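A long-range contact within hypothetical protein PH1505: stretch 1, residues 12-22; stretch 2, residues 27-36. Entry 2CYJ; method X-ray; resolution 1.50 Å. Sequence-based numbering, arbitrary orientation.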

# COMPACT_ATOMS: atom_id res chain seq x y z
N LYS A 12 1.71 9.87 9.64
CA LYS A 12 2.44 9.60 10.88
C LYS A 12 1.95 8.24 11.35
O LYS A 12 0.77 8.08 11.68
N ILE A 13 2.85 7.26 11.35
CA ILE A 13 2.52 5.90 11.73
C ILE A 13 3.62 5.39 12.66
O ILE A 13 4.81 5.58 12.39
N ASP A 14 3.22 4.75 13.76
CA ASP A 14 4.15 4.24 14.77
C ASP A 14 4.98 5.40 15.31
O ASP A 14 6.13 5.22 15.75
N GLY A 15 4.40 6.60 15.25
CA GLY A 15 5.05 7.80 15.75
C GLY A 15 6.06 8.45 14.84
O GLY A 15 6.64 9.49 15.18
N LYS A 16 6.27 7.85 13.67
CA LYS A 16 7.23 8.37 12.71
C LYS A 16 6.54 9.05 11.53
O LYS A 16 5.49 8.60 11.09
N GLU A 17 7.12 10.14 11.04
CA GLU A 17 6.56 10.87 9.91
C GLU A 17 7.12 10.36 8.59
O GLU A 17 8.33 10.33 8.40
N PHE A 18 6.24 9.97 7.68
CA PHE A 18 6.64 9.49 6.37
C PHE A 18 6.12 10.47 5.32
O PHE A 18 4.90 10.60 5.15
N ASP A 19 7.03 11.16 4.62
CA ASP A 19 6.63 12.13 3.60
C ASP A 19 6.71 11.51 2.21
O ASP A 19 6.91 12.20 1.20
N HIS A 20 6.50 10.20 2.17
CA HIS A 20 6.60 9.44 0.93
C HIS A 20 5.82 8.14 1.08
O HIS A 20 5.38 7.78 2.18
N ASP A 21 5.65 7.43 -0.03
CA ASP A 21 4.91 6.18 -0.04
C ASP A 21 5.59 5.10 0.79
O ASP A 21 6.82 5.04 0.88
N ILE A 22 4.78 4.23 1.38
CA ILE A 22 5.29 3.16 2.22
C ILE A 22 4.54 1.86 2.02
O ILE A 22 3.44 1.82 1.46
N SER A 27 3.44 -8.10 9.62
CA SER A 27 4.11 -8.07 10.93
C SER A 27 4.19 -6.67 11.51
O SER A 27 4.54 -6.51 12.67
N GLY A 28 3.90 -5.66 10.70
CA GLY A 28 3.99 -4.30 11.19
C GLY A 28 5.28 -3.63 10.75
O GLY A 28 5.50 -2.46 11.04
N ARG A 29 6.16 -4.38 10.09
CA ARG A 29 7.40 -3.79 9.59
C ARG A 29 7.01 -2.79 8.50
O ARG A 29 6.08 -3.04 7.73
N ILE A 30 7.71 -1.67 8.46
CA ILE A 30 7.43 -0.64 7.47
C ILE A 30 8.66 -0.38 6.61
O ILE A 30 9.78 -0.28 7.12
N GLU A 31 8.46 -0.31 5.29
CA GLU A 31 9.54 -0.02 4.36
C GLU A 31 9.07 1.03 3.37
O GLU A 31 7.87 1.25 3.19
N ARG A 32 10.02 1.67 2.70
CA ARG A 32 9.65 2.66 1.71
C ARG A 32 9.10 1.92 0.49
O ARG A 32 9.50 0.78 0.20
N ARG A 33 8.15 2.53 -0.20
CA ARG A 33 7.61 1.93 -1.40
C ARG A 33 8.62 2.14 -2.53
O ARG A 33 9.10 3.27 -2.73
N MET A 34 8.95 1.08 -3.26
CA MET A 34 9.91 1.22 -4.36
C MET A 34 9.13 1.56 -5.62
O MET A 34 9.12 0.81 -6.61
N LYS A 35 8.49 2.71 -5.59
CA LYS A 35 7.67 3.14 -6.70
C LYS A 35 8.46 3.33 -7.98
O LYS A 35 7.89 3.26 -9.08
N GLU A 36 9.77 3.55 -7.86
CA GLU A 36 10.60 3.72 -9.04
C GLU A 36 10.48 2.50 -9.97
O GLU A 36 10.67 2.61 -11.17

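This is a small two-part contact, an apolar cluster around I30 at one end and a D21–R33 salt bridge at the other, joined by an antiparallel bridge pairing I22 with R32. I30 (m, t) points toward stretch 1 and gives up more area than any other residue. I30 CD1 reaches I13 CG2 (I13 is m, t) at 3.8 Å, while I30 CG2 lies 3.9 Å from F18 CZ (F18 chi1 m) and 4.1 Å from I22 CB (I22 is p, t), so both branches are used.

At the bridge the side chains of I22 and R32 diverge. There the backbone does the pairing: R33 N donates to D21 O at 3.0 Å, nearly straight, and I22 CA approaches E31 O at 3.4 Å. R33, extended with chi1 to chi3 all t, points in and sets NH1 2.9 Å from OD2 of D21 (chi1 m), the carboxylate near the guanidinium plane. The same two residues are thus tied through backbone and side chain. H20 (p) rests its CE1 3.9 Å from R32 CB, its ND1 donating to D21 O at 2.8 Å.

Waters extend the polar margins: water 1 donates to D14 OD1 and G28 O, whereas water 3 accepts from D21 N and K35 NZ.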

# COMPACT_ATOMS: atom_id res chain seq x y z
CB LYS A 12 2.15 10.66 11.95
CG LYS A 12 3.01 10.49 13.20
CD LYS A 12 2.70 11.57 14.23
CE LYS A 12 3.33 11.24 15.58
NZ LYS A 12 3.06 12.37 16.53
CB ILE A 13 2.40 5.02 10.46
CG1 ILE A 13 1.24 5.54 9.61
CG2 ILE A 13 2.20 3.56 10.85
CD1 ILE A 13 1.03 4.79 8.30
CB ASP A 14 5.07 3.16 14.19
CG ASP A 14 4.36 1.84 13.99
OD1 ASP A 14 5.05 0.86 13.61
OD2 ASP A 14 3.13 1.77 14.20
CB LYS A 16 8.11 7.22 12.20
CG LYS A 16 9.00 6.61 13.28
CD LYS A 16 9.76 5.38 12.80
CE LYS A 16 8.82 4.22 12.52
NZ LYS A 16 9.53 3.01 12.01
CB GLU A 17 6.89 12.36 10.01
CG GLU A 17 6.33 13.05 11.22
CD GLU A 17 4.87 13.36 11.07
OE1 GLU A 17 4.32 14.04 11.97
OE2 GLU A 17 4.27 12.94 10.07
CB PHE A 18 6.04 8.10 6.12
CG PHE A 18 6.52 7.06 7.10
CD1 PHE A 18 7.73 6.41 6.90
CD2 PHE A 18 5.76 6.75 8.21
CE1 PHE A 18 8.18 5.47 7.81
CE2 PHE A 18 6.20 5.81 9.13
CZ PHE A 18 7.41 5.16 8.93
CB ASP A 19 7.53 13.38 3.66
CG ASP A 19 8.94 13.13 3.12
OD1 ASP A 19 9.61 14.13 2.79
OD2 ASP A 19 9.39 11.97 3.03
CB HIS A 20 8.07 9.13 0.65
CG HIS A 20 8.74 8.37 1.75
ND1 HIS A 20 8.58 7.01 1.91
CD2 HIS A 20 9.53 8.77 2.77
CE1 HIS A 20 9.25 6.61 2.97
NE2 HIS A 20 9.84 7.66 3.51
CB ASP A 21 4.76 5.68 -1.48
CG ASP A 21 3.84 6.56 -2.31
OD1 ASP A 21 3.40 7.63 -1.84
OD2 ASP A 21 3.56 6.16 -3.45
CB ILE A 22 5.21 3.51 3.74
CG1 ILE A 22 3.76 3.81 4.15
CG2 ILE A 22 6.12 4.70 4.05
CD1 ILE A 22 3.58 4.00 5.66
CB SER A 27 5.54 -8.59 10.80
OG SER A 27 6.29 -7.74 9.93
CB ARG A 29 8.31 -4.87 9.00
CG ARG A 29 8.91 -5.78 10.04
CD ARG A 29 9.66 -6.94 9.40
NE ARG A 29 10.11 -7.88 10.42
CZ ARG A 29 10.59 -9.09 10.16
NH1 ARG A 29 10.69 -9.51 8.91
NH2 ARG A 29 10.97 -9.87 11.16
CB ILE A 30 7.03 0.70 8.14
CG1 ILE A 30 5.79 0.50 9.01
CG2 ILE A 30 6.76 1.76 7.07
CD1 ILE A 30 5.39 1.74 9.79
CB GLU A 31 9.94 -1.25 3.55
CG GLU A 31 10.66 -2.35 4.29
CD GLU A 31 11.39 -3.27 3.33
OE1 GLU A 31 11.87 -2.76 2.29
OE2 GLU A 31 11.51 -4.48 3.60
CB ARG A 32 10.87 3.50 1.30
CG ARG A 32 11.95 2.74 0.57
CD ARG A 32 13.03 3.68 0.03
NE ARG A 32 12.54 4.49 -1.08
CZ ARG A 32 12.50 4.09 -2.35
NH1 ARG A 32 12.92 2.88 -2.69
NH2 ARG A 32 12.02 4.91 -3.27
CB ARG A 33 6.28 2.58 -1.78
CG ARG A 33 5.68 2.00 -3.05
CD ARG A 33 4.55 2.83 -3.63
NE ARG A 33 4.31 2.38 -5.00
CZ ARG A 33 3.75 3.11 -5.95
NH1 ARG A 33 3.33 4.35 -5.71
NH2 ARG A 33 3.65 2.61 -7.18
CB MET A 34 10.67 -0.09 -4.57
CG MET A 34 11.38 -0.54 -3.30
SD MET A 34 12.58 -1.84 -3.62
CE MET A 34 11.53 -3.15 -3.94
CB LYS A 35 6.87 4.39 -6.34
CG LYS A 35 7.63 5.68 -6.25
CD LYS A 35 6.62 6.79 -6.00
CE LYS A 35 7.27 8.14 -5.93
NZ LYS A 35 6.30 9.17 -5.48
CB GLU A 36 12.06 3.96 -8.66
CG GLU A 36 12.70 2.86 -7.81
CD GLU A 36 12.38 2.98 -6.32
OE1 GLU A 36 11.62 3.89 -5.93
OE2 GLU A 36 12.91 2.14 -5.56
O HOH W 1 3.93 -1.31 12.88
O HOH W 2 10.07 2.13 9.49
O HOH W 3 7.02 8.05 -2.65
O HOH W 4 3.93 9.76 -3.56
O HOH W 5 8.56 5.76 -1.88